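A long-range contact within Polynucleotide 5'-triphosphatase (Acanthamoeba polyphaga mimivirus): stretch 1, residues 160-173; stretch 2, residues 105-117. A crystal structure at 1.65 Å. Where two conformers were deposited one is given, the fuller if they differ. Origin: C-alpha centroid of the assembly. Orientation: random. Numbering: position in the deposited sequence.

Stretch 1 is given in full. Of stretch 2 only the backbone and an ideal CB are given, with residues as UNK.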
# COMPACT_ATOMS: atom_id res chain seq x y z
N SER A 160 -10.47 -9.84 19.23
CA SER A 160 -10.24 -11.22 18.78
C SER A 160 -9.60 -11.29 17.38
O SER A 160 -10.19 -10.80 16.41
CB SER A 160 -11.56 -12.02 18.77
OG SER A 160 -12.19 -12.05 20.04
N LYS A 161 -8.36 -11.78 17.32
CA LYS A 161 -7.59 -11.93 16.08
C LYS A 161 -8.14 -13.07 15.21
O LYS A 161 -8.88 -13.91 15.72
CB LYS A 161 -6.10 -12.18 16.40
CG LYS A 161 -5.29 -10.90 16.56
CD LYS A 161 -3.84 -11.23 16.80
CE LYS A 161 -3.07 -10.07 17.41
NZ LYS A 161 -1.67 -10.44 17.72
N PRO A 162 -7.86 -13.08 13.88
CA PRO A 162 -8.40 -14.18 13.07
C PRO A 162 -7.78 -15.55 13.37
O PRO A 162 -6.59 -15.67 13.64
CB PRO A 162 -8.10 -13.73 11.64
CG PRO A 162 -6.88 -12.90 11.77
CD PRO A 162 -7.18 -12.09 13.01
N LYS A 163 -8.63 -16.56 13.35
CA LYS A 163 -8.21 -17.92 13.64
C LYS A 163 -7.47 -18.59 12.50
O LYS A 163 -7.92 -18.57 11.36
CB LYS A 163 -9.40 -18.79 14.09
CG LYS A 163 -10.72 -18.57 13.35
CD LYS A 163 -11.29 -19.86 12.77
CE LYS A 163 -12.54 -19.59 11.94
NZ LYS A 163 -12.90 -20.74 11.06
N ILE A 164 -6.31 -19.15 12.83
CA ILE A 164 -5.49 -19.87 11.86
C ILE A 164 -6.03 -21.29 11.72
O ILE A 164 -6.05 -22.05 12.69
CB ILE A 164 -3.98 -19.87 12.27
CG1 ILE A 164 -3.44 -18.43 12.29
CG2 ILE A 164 -3.15 -20.78 11.35
CD1 ILE A 164 -3.73 -17.62 10.99
N THR A 165 -6.54 -21.61 10.53
CA THR A 165 -7.09 -22.94 10.26
C THR A 165 -6.04 -23.85 9.64
O THR A 165 -6.14 -25.08 9.73
CB THR A 165 -8.32 -22.90 9.31
OG1 THR A 165 -7.93 -22.51 7.99
CG2 THR A 165 -9.40 -21.92 9.83
N GLY A 166 -5.03 -23.24 9.02
CA GLY A 166 -3.98 -24.00 8.35
C GLY A 166 -4.12 -23.97 6.83
O GLY A 166 -3.24 -24.45 6.12
N SER A 167 -5.23 -23.43 6.33
CA SER A 167 -5.47 -23.35 4.89
C SER A 167 -5.21 -21.94 4.33
O SER A 167 -5.67 -21.59 3.23
CB SER A 167 -6.90 -23.81 4.56
OG SER A 167 -7.85 -22.82 4.93
N GLU A 168 -4.54 -21.12 5.12
CA GLU A 168 -4.21 -19.74 4.71
C GLU A 168 -3.14 -19.74 3.62
O GLU A 168 -2.27 -20.62 3.60
CB GLU A 168 -3.64 -18.94 5.89
CG GLU A 168 -4.63 -18.57 6.99
CD GLU A 168 -5.03 -19.74 7.88
OE1 GLU A 168 -4.24 -20.69 8.02
OE2 GLU A 168 -6.15 -19.69 8.45
N ARG A 169 -3.23 -18.75 2.72
CA ARG A 169 -2.22 -18.55 1.69
C ARG A 169 -1.28 -17.46 2.24
O ARG A 169 -1.71 -16.64 3.07
CB ARG A 169 -2.85 -18.08 0.37
CG ARG A 169 -3.69 -19.12 -0.38
CD ARG A 169 -4.47 -18.44 -1.52
NE ARG A 169 -5.13 -19.34 -2.50
CZ ARG A 169 -6.31 -19.94 -2.29
NH1 ARG A 169 -6.96 -19.77 -1.15
NH2 ARG A 169 -6.88 -20.63 -3.28
N ILE A 170 -0.00 -17.50 1.90
CA ILE A 170 0.91 -16.45 2.37
C ILE A 170 1.63 -15.81 1.19
O ILE A 170 2.03 -16.49 0.24
CB ILE A 170 1.96 -16.96 3.37
CG1 ILE A 170 1.29 -17.75 4.49
CG2 ILE A 170 2.70 -15.77 4.03
CD1 ILE A 170 2.27 -18.53 5.34
N MET A 171 1.78 -14.49 1.26
CA MET A 171 2.49 -13.74 0.23
C MET A 171 3.51 -12.83 0.90
O MET A 171 3.25 -12.28 1.98
CB MET A 171 1.51 -12.93 -0.63
CG MET A 171 2.17 -12.13 -1.75
SD MET A 171 0.95 -11.22 -2.66
CE MET A 171 0.10 -10.33 -1.32
N TYR A 172 4.67 -12.72 0.26
CA TYR A 172 5.78 -11.89 0.76
C TYR A 172 6.11 -10.80 -0.23
O TYR A 172 6.14 -11.04 -1.43
CB TYR A 172 7.04 -12.73 0.95
CG TYR A 172 6.80 -13.91 1.85
CD1 TYR A 172 6.88 -13.77 3.25
CD2 TYR A 172 6.42 -15.17 1.32
CE1 TYR A 172 6.58 -14.84 4.10
CE2 TYR A 172 6.12 -16.28 2.19
CZ TYR A 172 6.21 -16.08 3.57
OH TYR A 172 5.94 -17.11 4.42
N ARG A 173 6.23 -9.58 0.28
CA ARG A 173 6.61 -8.46 -0.58
C ARG A 173 7.68 -7.67 0.14
O ARG A 173 7.44 -7.17 1.22
CB ARG A 173 5.42 -7.55 -0.91
CG ARG A 173 4.43 -8.19 -1.87
CD ARG A 173 3.31 -7.26 -2.26
NE ARG A 173 2.46 -7.92 -3.24
CZ ARG A 173 1.14 -7.76 -3.34
NH1 ARG A 173 0.49 -6.97 -2.50
NH2 ARG A 173 0.46 -8.47 -4.24
N UNK A 105 7.22 -24.52 8.33
CA UNK A 105 5.90 -24.81 7.74
C UNK A 105 5.06 -23.54 7.62
O UNK A 105 5.24 -22.61 8.41
CB UNK A 105 5.15 -25.85 8.58
N UNK A 106 4.11 -23.51 6.69
CA UNK A 106 3.27 -22.32 6.54
C UNK A 106 2.39 -22.08 7.78
O UNK A 106 2.14 -20.93 8.16
CB UNK A 106 2.39 -22.46 5.30
N UNK A 107 2.01 -23.16 8.48
CA UNK A 107 1.22 -23.05 9.70
C UNK A 107 2.05 -22.42 10.82
O UNK A 107 1.52 -21.60 11.58
CB UNK A 107 0.70 -24.42 10.13
N UNK A 108 3.35 -22.75 10.87
CA UNK A 108 4.30 -22.18 11.86
C UNK A 108 4.46 -20.69 11.60
O UNK A 108 4.55 -19.90 12.54
CB UNK A 108 5.66 -22.88 11.79
N UNK A 109 4.53 -20.33 10.31
CA UNK A 109 4.66 -18.94 9.91
C UNK A 109 3.40 -18.13 10.25
O UNK A 109 3.50 -17.05 10.85
CB UNK A 109 4.95 -18.86 8.41
N UNK A 110 2.22 -18.67 9.93
CA UNK A 110 0.96 -17.99 10.21
C UNK A 110 0.75 -17.76 11.71
O UNK A 110 0.40 -16.66 12.13
CB UNK A 110 -0.21 -18.80 9.64
N UNK A 111 1.12 -18.77 12.50
CA UNK A 111 0.94 -18.69 13.96
C UNK A 111 1.88 -17.63 14.54
O UNK A 111 1.47 -16.86 15.40
CB UNK A 111 1.20 -20.05 14.62
N UNK A 112 3.08 -17.54 13.98
CA UNK A 112 4.08 -16.54 14.39
C UNK A 112 3.56 -15.16 14.01
O UNK A 112 3.57 -14.24 14.83
CB UNK A 112 5.44 -16.81 13.74
N UNK A 113 3.05 -15.03 12.78
CA UNK A 113 2.53 -13.74 12.32
C UNK A 113 1.38 -13.18 13.18
O UNK A 113 1.43 -12.01 13.59
CB UNK A 113 2.05 -13.88 10.87
N UNK A 114 0.39 -14.01 13.50
CA UNK A 114 -0.72 -13.55 14.34
C UNK A 114 -0.34 -13.37 15.82
O UNK A 114 -1.10 -12.77 16.58
CB UNK A 114 -1.88 -14.54 14.23
N UNK A 115 0.85 -13.85 16.20
CA UNK A 115 1.31 -13.74 17.59
C UNK A 115 2.01 -12.41 17.86
O UNK A 115 2.14 -11.99 19.01
CB UNK A 115 2.26 -14.90 17.92
N UNK A 116 2.48 -11.76 16.79
CA UNK A 116 3.18 -10.49 16.90
C UNK A 116 2.33 -9.36 17.42
O UNK A 116 1.16 -9.21 17.07
CB UNK A 116 3.75 -10.10 15.53
N UNK A 117 2.94 -8.59 18.31
CA UNK A 117 2.33 -7.42 18.90
C UNK A 117 2.81 -6.23 18.06
O UNK A 117 3.96 -6.21 17.62
CB UNK A 117 2.69 -7.27 20.38

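Position 105 precedes a helix, and its CB has nothing of stretch 1 nearby. A small polar cap would suit. It is Ser105. Ser105 OG accepts from the backbone N of position 108 at 3.0 Å, a capping bond.

At position 106 CA-to-CB points toward stretch 1. The ideal CB lies 3.9 Å from Ile170 CD1. A small residue, apolar or with a hydroxyl, would suit. It is Ser106. Its OG donates to water 1 (2.8 Å to the water O), which donates in turn to Gly166 O and Glu168 O.

Position 107 points sideways, close to Gly166. Ile164 O lies too far for a direct bond from a short amide, but a water could bridge the gap. Asn or Gln would suit, and a small residue would be tolerated. It is Asn107. Its ND2 packs 3.3 Å from Gly166 CA and 3.4 Å from Ile164 CG2, and donates to water 2, which donates to Ile164 O.

Position 108 is out of reach of stretch 1. Many residues would do. It is Asp108, which pairs with the side chain at 111.

Position 109 points toward Ile170 CD1 (4.1 Å from the ideal CB) and Tyr172 OH (4.5 Å). An aliphatic side chain is expected: Ile, Leu, Val or Met. It is Ile109. CG2 lies 4.0 Å from Ile170 CD1, and CD1 lies 3.5 Å from Tyr172 OH.

At position 110 the ideal CB is 3.9 Å from Ile164 CG2 and 4.7 Å from Glu168 OE1. The close approach favours Ala, Ser, Thr or Cys; the carboxylate makes a hydroxyl attractive. It is Ser110. Water 3 links its OG (2.8 Å from the water O) to Glu168 OE1, while its CB is 3.9 Å from Ile164 CD1.

Position 111 points sideways, and a long side chain could graze Ile164. Arg111 does so, CG to Ile164 CG2 at 4.4 Å. Its NE donates to Asn107 O at 3.2 Å. Arg111 NH2 forms a salt bridge with Asp108 OD1, 2.6 Å.

Positions 112 and 113 find no partner in stretch 1. They are Tyr112 and Ile113.

Position 114 points toward Ile164 CG1 and Lys161 CD, each 4.6 Å from the ideal CB. Val, Ile, Leu or Ala would suit. Val114 sets CG1 3.9 Å from Ile164 CD1. Its backbone O accepts from Lys161 NZ at 2.7 Å.

Position 115 points away; a small polar residue fits. Ser115 OG donates to Tyr112 O.

Position 116 points sideways and serves stretch 1 through its carbonyl. In Leu116, O accepts from Lys161 NZ at 3.2 Å.

Position 117 points away, yet the lysine ammonium nearby would favour an acidic end. Asp117 OD1 accepts from water 4 (2.6 Å to the water O), which accepts from Lys161 NZ.

Stretch 2 105-117: SSNDISRYIVSLD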
# COMPACT_ATOMS: atom_id res chain seq x y z
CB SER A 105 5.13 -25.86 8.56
OG SER A 105 4.52 -25.29 9.70
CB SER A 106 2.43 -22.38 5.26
OG SER A 106 1.37 -23.28 5.39
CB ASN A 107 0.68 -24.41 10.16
CG ASN A 107 -0.47 -24.27 11.14
OD1 ASN A 107 -0.34 -24.61 12.31
ND2 ASN A 107 -1.60 -23.76 10.66
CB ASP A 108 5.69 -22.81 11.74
CG ASP A 108 5.79 -24.20 12.40
OD1 ASP A 108 4.91 -24.55 13.21
OD2 ASP A 108 6.76 -24.92 12.09
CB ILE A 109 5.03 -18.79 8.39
CG1 ILE A 109 6.37 -19.46 8.13
CG2 ILE A 109 5.03 -17.27 7.97
CD1 ILE A 109 6.78 -19.60 6.67
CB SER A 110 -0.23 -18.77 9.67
OG SER A 110 -0.19 -18.84 8.26
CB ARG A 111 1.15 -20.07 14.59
CG ARG A 111 -0.09 -20.92 14.50
CD ARG A 111 0.14 -22.29 15.14
NE ARG A 111 1.06 -23.09 14.33
CZ ARG A 111 1.64 -24.22 14.74
NH1 ARG A 111 1.41 -24.70 15.95
NH2 ARG A 111 2.39 -24.91 13.89
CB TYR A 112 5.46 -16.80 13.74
CG TYR A 112 6.49 -15.69 13.98
CD1 TYR A 112 7.20 -15.59 15.20
CD2 TYR A 112 6.74 -14.69 12.99
CE1 TYR A 112 8.14 -14.54 15.44
CE2 TYR A 112 7.67 -13.63 13.22
CZ TYR A 112 8.36 -13.57 14.44
OH TYR A 112 9.26 -12.54 14.66
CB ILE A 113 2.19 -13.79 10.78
CG1 ILE A 113 3.46 -14.01 9.97
CG2 ILE A 113 1.48 -12.50 10.30
CD1 ILE A 113 4.54 -12.90 10.07
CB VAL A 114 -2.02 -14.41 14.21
CG1 VAL A 114 -2.53 -14.39 12.78
CG2 VAL A 114 -1.80 -15.85 14.71
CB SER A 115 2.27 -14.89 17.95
OG SER A 115 3.62 -14.63 17.54
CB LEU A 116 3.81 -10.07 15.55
CG LEU A 116 5.00 -10.88 15.01
CD1 LEU A 116 5.43 -10.33 13.64
CD2 LEU A 116 6.17 -10.80 15.99
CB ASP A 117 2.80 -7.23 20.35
CG ASP A 117 2.13 -8.18 21.31
OD1 ASP A 117 0.93 -8.49 21.13
OD2 ASP A 117 2.81 -8.61 22.27
O HOH W 1 -1.23 -22.26 5.59
O HOH W 2 -3.40 -23.73 13.34
O HOH W 3 -1.57 -21.27 8.02
O HOH W 4 -0.96 -8.48 19.31
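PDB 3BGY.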